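Local coordinates for DUF3845 domain-containing protein (Bacteroides thetaiotaomicron VPI-5482, PDB 3GF6) that is of unknown function but is a bacterial lipoprotein with an all-beta fold of two antiparallel sheets, probably related to the C1q/TNF superfamily, at residues G92-E97 / L141-P146; Y135-S140 / N191-L196; L183-L188 / F215-Q220. All blocks are in the same frame, centred on the assembly; numbering follows the deposited sequence.

Interaction 1: G92-E97 / L141-P146; sequences GNYPSE and LFQPYP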
# COMPACT_ATOMS: atom_id res chain seq x y z
N GLY A 92 -1.89 -16.28 -4.31
CA GLY A 92 -1.88 -14.86 -4.04
C GLY A 92 -1.11 -14.48 -2.78
O GLY A 92 -1.00 -13.31 -2.45
N ASN A 93 -0.55 -15.45 -2.07
CA ASN A 93 0.35 -15.11 -0.96
C ASN A 93 1.69 -14.58 -1.46
O ASN A 93 2.04 -14.72 -2.63
CB ASN A 93 0.59 -16.32 -0.07
CG ASN A 93 -0.62 -16.70 0.75
OD1 ASN A 93 -1.18 -15.88 1.49
ND2 ASN A 93 -1.01 -17.97 0.66
N TYR A 94 2.42 -13.93 -0.55
CA TYR A 94 3.73 -13.36 -0.84
C TYR A 94 4.80 -14.10 -0.04
O TYR A 94 4.54 -14.61 1.05
CB TYR A 94 3.73 -11.82 -0.58
CG TYR A 94 2.88 -11.13 -1.64
CD1 TYR A 94 3.41 -10.79 -2.86
CD2 TYR A 94 1.49 -10.99 -1.47
CE1 TYR A 94 2.61 -10.25 -3.89
CE2 TYR A 94 0.69 -10.47 -2.47
CZ TYR A 94 1.25 -10.10 -3.69
OH TYR A 94 0.43 -9.60 -4.65
N PRO A 95 6.01 -14.19 -0.59
CA PRO A 95 7.10 -14.80 0.16
C PRO A 95 7.35 -14.04 1.46
O PRO A 95 7.24 -12.81 1.51
CB PRO A 95 8.32 -14.65 -0.78
CG PRO A 95 7.93 -13.76 -1.83
CD PRO A 95 6.44 -13.66 -1.88
N SER A 96 7.72 -14.76 2.51
CA SER A 96 7.98 -14.15 3.83
C SER A 96 9.00 -13.00 3.78
O SER A 96 8.82 -11.95 4.42
CB SER A 96 8.44 -15.22 4.82
OG SER A 96 9.70 -15.76 4.46
N GLU A 97 10.05 -13.19 2.98
CA GLU A 97 11.06 -12.17 2.81
C GLU A 97 10.54 -10.87 2.16
O GLU A 97 11.15 -9.83 2.34
CB GLU A 97 12.26 -12.69 1.99
CG GLU A 97 12.91 -13.93 2.58
CD GLU A 97 12.25 -15.24 2.16
OE1 GLU A 97 11.19 -15.20 1.50
OE2 GLU A 97 12.84 -16.33 2.44
N LEU A 141 -0.75 -6.26 10.26
CA LEU A 141 -0.47 -7.56 9.63
C LEU A 141 -0.30 -7.36 8.13
O LEU A 141 -0.82 -6.38 7.59
CB LEU A 141 -1.62 -8.54 9.88
CG LEU A 141 -1.88 -8.85 11.36
CD1 LEU A 141 -3.14 -9.69 11.49
CD2 LEU A 141 -0.64 -9.57 11.98
N PHE A 142 0.40 -8.28 7.48
CA PHE A 142 0.56 -8.28 6.04
C PHE A 142 -0.53 -9.13 5.37
O PHE A 142 -0.66 -10.31 5.66
CB PHE A 142 1.97 -8.79 5.64
CG PHE A 142 2.26 -8.67 4.20
CD1 PHE A 142 1.82 -9.60 3.29
CD2 PHE A 142 2.90 -7.50 3.71
CE1 PHE A 142 2.04 -9.43 1.91
CE2 PHE A 142 3.14 -7.32 2.34
CZ PHE A 142 2.71 -8.29 1.44
N GLN A 143 -1.28 -8.51 4.46
CA GLN A 143 -2.37 -9.13 3.71
C GLN A 143 -3.32 -10.02 4.56
O GLN A 143 -3.62 -11.14 4.16
CB GLN A 143 -1.84 -9.89 2.49
CG GLN A 143 -2.85 -9.96 1.33
CD GLN A 143 -2.40 -10.74 0.14
OE1 GLN A 143 -1.51 -11.61 0.21
NE2 GLN A 143 -2.98 -10.45 -0.97
N PRO A 144 -3.81 -9.52 5.72
CA PRO A 144 -4.81 -10.31 6.43
C PRO A 144 -6.09 -10.39 5.59
O PRO A 144 -6.47 -9.39 4.99
CB PRO A 144 -5.07 -9.50 7.70
CG PRO A 144 -4.80 -8.06 7.28
CD PRO A 144 -3.61 -8.19 6.34
N TYR A 145 -6.74 -11.54 5.55
CA TYR A 145 -7.87 -11.70 4.65
C TYR A 145 -9.00 -12.49 5.28
O TYR A 145 -8.78 -13.56 5.85
CB TYR A 145 -7.45 -12.40 3.36
CG TYR A 145 -8.49 -12.24 2.29
CD1 TYR A 145 -9.48 -13.20 2.08
CD2 TYR A 145 -8.52 -11.09 1.53
CE1 TYR A 145 -10.46 -13.02 1.08
CE2 TYR A 145 -9.50 -10.91 0.54
CZ TYR A 145 -10.46 -11.87 0.33
OH TYR A 145 -11.40 -11.68 -0.65
N PRO A 146 -10.23 -11.99 5.15
CA PRO A 146 -10.66 -10.74 4.53
C PRO A 146 -10.38 -9.56 5.47
O PRO A 146 -10.59 -9.66 6.67
CB PRO A 146 -12.17 -10.93 4.31
CG PRO A 146 -12.50 -12.29 4.83
CD PRO A 146 -11.38 -12.76 5.67
O HOH W 1 -2.94 -13.50 3.31

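Interaction 2: Y135-S140 / N191-L196; sequences YAQLAS and NLFINL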
# COMPACT_ATOMS: atom_id res chain seq x y z
N TYR A 135 -6.30 -2.28 -4.04
CA TYR A 135 -6.57 -1.59 -2.79
C TYR A 135 -5.33 -1.17 -2.03
O TYR A 135 -4.29 -1.83 -2.15
CB TYR A 135 -7.46 -2.41 -1.89
CG TYR A 135 -6.92 -3.70 -1.29
CD1 TYR A 135 -6.89 -4.88 -2.02
CD2 TYR A 135 -6.52 -3.74 0.02
CE1 TYR A 135 -6.49 -6.07 -1.42
CE2 TYR A 135 -6.08 -4.92 0.61
CZ TYR A 135 -6.07 -6.07 -0.11
OH TYR A 135 -5.73 -7.22 0.50
N ALA A 136 -5.46 -0.08 -1.25
CA ALA A 136 -4.41 0.44 -0.36
C ALA A 136 -4.74 0.03 1.06
O ALA A 136 -5.91 0.05 1.47
CB ALA A 136 -4.25 1.99 -0.48
N GLN A 137 -3.72 -0.42 1.78
CA GLN A 137 -3.94 -0.87 3.14
C GLN A 137 -2.83 -0.52 4.11
O GLN A 137 -1.65 -0.71 3.84
CB GLN A 137 -4.14 -2.39 3.14
CG GLN A 137 -4.47 -2.96 4.47
CD GLN A 137 -5.17 -4.28 4.32
OE1 GLN A 137 -6.38 -4.31 4.18
NE2 GLN A 137 -4.41 -5.39 4.34
N LEU A 138 -3.27 0.04 5.24
CA LEU A 138 -2.42 0.28 6.42
C LEU A 138 -2.92 -0.68 7.49
O LEU A 138 -4.10 -0.68 7.79
CB LEU A 138 -2.59 1.70 6.90
CG LEU A 138 -1.72 2.19 8.02
CD1 LEU A 138 -0.26 2.30 7.43
CD2 LEU A 138 -2.29 3.53 8.64
N ALA A 139 -2.01 -1.46 8.06
CA ALA A 139 -2.35 -2.58 8.93
C ALA A 139 -1.15 -3.00 9.77
O ALA A 139 -0.00 -2.75 9.41
CB ALA A 139 -2.84 -3.78 8.09
N SER A 140 -1.43 -3.66 10.89
CA SER A 140 -0.38 -4.28 11.71
C SER A 140 -0.08 -5.74 11.31
O SER A 140 0.69 -6.38 11.98
CB SER A 140 -0.74 -4.16 13.19
OG SER A 140 -1.83 -5.02 13.46
N ASN A 191 0.81 -0.76 1.95
CA ASN A 191 0.96 -1.41 0.66
C ASN A 191 -0.25 -1.20 -0.24
O ASN A 191 -1.33 -0.84 0.23
CB ASN A 191 1.15 -2.93 0.77
CG ASN A 191 2.35 -3.32 1.59
OD1 ASN A 191 3.46 -3.61 1.07
ND2 ASN A 191 2.15 -3.37 2.90
N LEU A 192 -0.03 -1.41 -1.53
CA LEU A 192 -1.09 -1.69 -2.48
C LEU A 192 -1.08 -3.19 -2.81
O LEU A 192 -0.00 -3.80 -2.99
CB LEU A 192 -0.95 -0.93 -3.80
CG LEU A 192 -0.96 0.60 -3.76
CD1 LEU A 192 -0.79 1.17 -5.19
CD2 LEU A 192 -2.23 1.10 -3.16
N PHE A 193 -2.26 -3.77 -2.89
CA PHE A 193 -2.45 -5.15 -3.35
C PHE A 193 -3.28 -5.12 -4.64
O PHE A 193 -4.32 -4.43 -4.68
CB PHE A 193 -3.13 -5.98 -2.23
CG PHE A 193 -2.24 -6.18 -1.02
CD1 PHE A 193 -1.26 -7.15 -1.01
CD2 PHE A 193 -2.42 -5.44 0.11
CE1 PHE A 193 -0.42 -7.30 0.05
CE2 PHE A 193 -1.60 -5.60 1.19
CZ PHE A 193 -0.62 -6.58 1.19
N ILE A 194 -2.76 -5.75 -5.69
CA ILE A 194 -3.30 -5.66 -7.05
C ILE A 194 -3.44 -7.03 -7.69
O ILE A 194 -2.62 -7.92 -7.47
CB ILE A 194 -2.41 -4.73 -7.95
CG1 ILE A 194 -2.44 -3.31 -7.44
CG2 ILE A 194 -2.90 -4.75 -9.46
CD1 ILE A 194 -1.20 -2.49 -7.88
N ASN A 195 -4.46 -7.21 -8.53
CA ASN A 195 -4.48 -8.33 -9.45
C ASN A 195 -4.95 -7.82 -10.81
O ASN A 195 -5.89 -7.07 -10.88
CB ASN A 195 -5.43 -9.45 -9.01
CG ASN A 195 -5.35 -10.66 -9.94
OD1 ASN A 195 -4.25 -11.15 -10.24
ND2 ASN A 195 -6.50 -11.11 -10.47
N LEU A 196 -4.25 -8.19 -11.86
CA LEU A 196 -4.72 -7.90 -13.23
C LEU A 196 -5.18 -9.17 -13.91
O LEU A 196 -4.60 -10.23 -13.75
CB LEU A 196 -3.61 -7.30 -14.09
CG LEU A 196 -2.75 -6.19 -13.47
CD1 LEU A 196 -1.58 -5.78 -14.42
CD2 LEU A 196 -3.59 -4.98 -13.08

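Interaction 3: L183-L188 / F215-Q220; sequences LSFSQL and FELYEQ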
# COMPACT_ATOMS: atom_id res chain seq x y z
N LEU A 183 -3.27 3.89 17.89
CA LEU A 183 -2.98 2.63 17.25
C LEU A 183 -1.86 1.88 18.00
O LEU A 183 -0.93 2.50 18.50
CB LEU A 183 -2.57 2.86 15.82
CG LEU A 183 -3.54 3.66 14.94
CD1 LEU A 183 -2.88 3.88 13.56
CD2 LEU A 183 -4.91 2.93 14.86
N SER A 184 -2.01 0.55 18.06
CA SER A 184 -1.01 -0.35 18.66
C SER A 184 -0.51 -1.32 17.58
O SER A 184 -1.30 -1.88 16.81
CB SER A 184 -1.59 -1.16 19.83
OG SER A 184 -1.98 -0.32 20.90
N PHE A 185 0.79 -1.51 17.51
CA PHE A 185 1.36 -2.52 16.63
C PHE A 185 2.78 -2.91 16.97
O PHE A 185 3.54 -2.08 17.51
CB PHE A 185 1.33 -2.07 15.17
CG PHE A 185 2.05 -0.75 14.91
CD1 PHE A 185 3.44 -0.71 14.72
CD2 PHE A 185 1.32 0.43 14.81
CE1 PHE A 185 4.07 0.48 14.48
CE2 PHE A 185 1.97 1.62 14.56
CZ PHE A 185 3.34 1.65 14.39
N SER A 186 3.15 -4.13 16.56
CA SER A 186 4.54 -4.57 16.52
C SER A 186 5.20 -4.04 15.28
O SER A 186 6.28 -3.47 15.33
CB SER A 186 4.64 -6.10 16.59
OG SER A 186 5.94 -6.55 16.25
N GLN A 187 4.54 -4.26 14.16
CA GLN A 187 5.02 -3.86 12.85
C GLN A 187 3.86 -3.22 12.09
O GLN A 187 2.74 -3.69 12.22
CB GLN A 187 5.58 -5.06 12.07
CG GLN A 187 6.71 -5.76 12.78
CD GLN A 187 7.16 -7.01 12.06
OE1 GLN A 187 8.19 -6.99 11.38
NE2 GLN A 187 6.41 -8.11 12.22
N LEU A 188 4.15 -2.15 11.35
CA LEU A 188 3.17 -1.42 10.55
C LEU A 188 3.47 -1.61 9.05
O LEU A 188 4.61 -1.37 8.58
CB LEU A 188 3.22 0.07 10.91
CG LEU A 188 2.13 0.99 10.35
CD1 LEU A 188 0.77 0.64 10.95
CD2 LEU A 188 2.51 2.48 10.63
N PHE A 215 3.92 10.41 4.39
CA PHE A 215 3.61 9.50 5.46
C PHE A 215 4.26 10.01 6.72
O PHE A 215 5.44 10.29 6.70
CB PHE A 215 4.18 8.12 5.12
CG PHE A 215 4.02 7.13 6.22
CD1 PHE A 215 2.84 6.40 6.33
CD2 PHE A 215 4.99 6.99 7.21
CE1 PHE A 215 2.67 5.51 7.39
CE2 PHE A 215 4.81 6.12 8.27
CZ PHE A 215 3.67 5.37 8.36
N GLU A 216 3.49 10.10 7.82
CA GLU A 216 3.98 10.52 9.13
C GLU A 216 3.49 9.58 10.20
O GLU A 216 2.33 9.15 10.16
CB GLU A 216 3.49 11.92 9.52
CG GLU A 216 3.97 12.97 8.58
CD GLU A 216 3.44 14.37 8.89
OE1 GLU A 216 2.58 14.54 9.76
OE2 GLU A 216 3.91 15.30 8.23
N LEU A 217 4.36 9.29 11.16
CA LEU A 217 4.06 8.44 12.30
C LEU A 217 4.50 9.14 13.61
O LEU A 217 5.65 9.55 13.74
CB LEU A 217 4.78 7.10 12.19
CG LEU A 217 4.54 6.07 13.30
CD1 LEU A 217 3.05 5.65 13.41
CD2 LEU A 217 5.43 4.83 13.06
N TYR A 218 3.55 9.26 14.53
CA TYR A 218 3.76 9.85 15.83
C TYR A 218 3.63 8.80 16.93
O TYR A 218 2.75 7.94 16.86
CB TYR A 218 2.72 10.96 16.09
CG TYR A 218 2.84 12.09 15.11
CD1 TYR A 218 2.20 12.04 13.87
CD2 TYR A 218 3.65 13.20 15.40
CE1 TYR A 218 2.34 13.09 12.95
CE2 TYR A 218 3.78 14.24 14.49
CZ TYR A 218 3.13 14.17 13.27
OH TYR A 218 3.26 15.19 12.38
N GLU A 219 4.49 8.91 17.95
CA GLU A 219 4.25 8.29 19.23
C GLU A 219 3.44 9.31 20.05
O GLU A 219 3.85 10.46 20.17
CB GLU A 219 5.54 7.98 19.97
CG GLU A 219 6.34 6.85 19.44
CD GLU A 219 7.59 6.56 20.28
OE1 GLU A 219 7.75 7.16 21.37
OE2 GLU A 219 8.45 5.78 19.82
N GLN A 220 2.28 8.92 20.56
CA GLN A 220 1.43 9.83 21.34
C GLN A 220 1.89 9.97 22.79
O GLN A 220 2.23 8.98 23.42
CB GLN A 220 -0.02 9.33 21.35
CG GLN A 220 -0.63 9.31 19.99
CD GLN A 220 -2.02 8.70 19.93
OE1 GLN A 220 -2.35 8.06 18.95
NE2 GLN A 220 -2.86 8.95 20.94

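Interaction 1: G92-E97 / L141-P146
Tyr94 and Phe142 meet through ring carbons, with Tyr94 CD2 lying 3.8 Å from Phe142 CE1 at the edge of the Phe142 ring. The same CE1 touches Tyr94 CB, which puts the contact at the root of the tyrosine, whose CG is anti to the carbonyl carbon and beside the backbone N (chi1 -70°). The two side chains cross at about a right angle, and their ring planes are turned 74° apart. Beside them the amide group of Gln143 comes up to the CD2-CE2 edge of the Tyr94 ring and lies close to the carbonyl oxygen of Gly92. Both segments belong to loops that cover one sheet of the beta sandwich: Tyr94 packs on Thr58 and Met60 of strand 56-62, and both it and Gln143 rest on Phe193 of strand 187-198. An alanine in place of Tyr94 would probably open a gap beside Phe142 and take away the ring edge against which the Gln143 amide lies, leaving that amide freer to turn. Further out, a water donates a 2.6 Å hydrogen bond to Gln143 O and a weak one to Asn93 OD1, which is also hydrogen-bonded to the hydroxyl of Tyr8.

Interaction 2: Y135-S140 / N191-L196
One face of the Tyr135 ring is met by Phe193 CB, which stands 3.9 Å from the ring centroid in a CH-pi contact, while CD of Gln137 lies in plane at the ring's edge. The Phe193 ring follows its CB under the hydroxyl end of the tyrosine: CD2 lies near both CZ and CE2 of Tyr135. The centroids are 5.3 Å apart and the planes are inclined at 33°, an oblique pairing. Tyr135 CG sits between its backbone N and carbonyl carbon (chi1 68°), which starts the ring off on the side of its partner strand. NE2 of Gln137 approaches the Phe193 ring obliquely, and Phe142 meets that ring edge-to-face, so the loop 141-146 covers this side of the sheet.

The two strands are antiparallel neighbours in one sheet of the beta sandwich; the N-to-C directions of segments 135-139 and 191-196 are 144° apart. Tyr135 and Phe193 form a hydrogen-bonded pair, with Tyr135 N to Phe193 O at 3.0 Å and Phe193 N to Tyr135 O at 2.9 Å. Gln137 and Asn191 form the next such pair: Gln137 N to Asn191 O is 2.9 Å, and Asn191 N to Gln137 O is 3.1 Å. Between them Ala136 and Leu192 make a non-hydrogen-bonded pair, where Leu192 CA comes within 3.2 Å of Tyr135 O in a CA-H...O contact; Ala136 CA makes the matching contact with Asn191 O. On the face opposite to the aromatic pair, Ala136 CB and Leu192 CD2 are 3.5 Å apart, tighter than usual for two carbons. On the edge of strand 129-139 away from strand 187-198, strand 153-158 bonds to the backbones of Ala136 and Leu138, and Met155 packs against Ala136.

Interaction 3: L183-L188 / F215-Q220
Phe185 and Leu188 face Leu217 and Phe215 across the interior of a two-sheet beta sandwich. The segment 183-188 passes from one sheet to the other: Leu183 ends strand 171-183, which shares a sheet with strand 203-219, whereas Leu188 lies at the start of strand 187-198 in the opposing sheet.

The contacts between the segments are mainly apolar. Phe185 and Leu217 reach toward each other tip to tip, with CZ of Phe185 4.0 Å from CD2 of Leu217, and the leucine methyl lies at the ring edge near its plane. Leu188 and Phe215 meet in the same manner: CD2 of Leu188 is 3.9 Å from CZ of Phe215, in plane with that ring. The same methyl CD2 of Leu188 also comes within 4.3 Å of CD1 of Leu217, which joins the two tip contacts into one patch. CG of Leu188 is anti to its backbone N (chi1 -171°), which starts the branch off toward Phe215.

Two further groups pack on the Phe185 ring: Leu188 CB lies 3.7 Å above one face, offset toward the rim, and the ring of Tyr112, from strand 112-123, stacks with it. Tyr103 of strand 103-104 packs on both Phe185 and Leu217.

Polar bonds lie around this apolar patch. OE1 of Gln220 accepts a hydrogen bond from the backbone N of Asp182, the residue just before segment 183-188. On the other face of strand 203-219, Glu216 has a long, weak ion pair with Arg33. There the hydroxyl of Tyr218 donates a 2.8 Å hydrogen bond to OE1 of Glu216, which it meets from above the carboxylate plane, 58° out of it.

In the fold
Interactions 1 and 2 have centres 10 Å apart and touch, Phe142 and Gln143 of the loop lying against Phe193 of the strand pair. Interaction 3 is centred 18 Å from interaction 2 and 20 Å from interaction 1; it touches the former, where Ser140 meets Phe185 and Leu138 meets Leu188, but not the latter. Interactions 2 and 3 share strand 187-198. Along the chain the segments of interaction 2 alternate with those of both others, while interaction 1 closes before interaction 3 opens. Interactions 1 and 2 lie one on the other, a loop covering a strand pair, while interaction 3, centred about 15 Å from the chain centre, bridges that sheet to the opposing one.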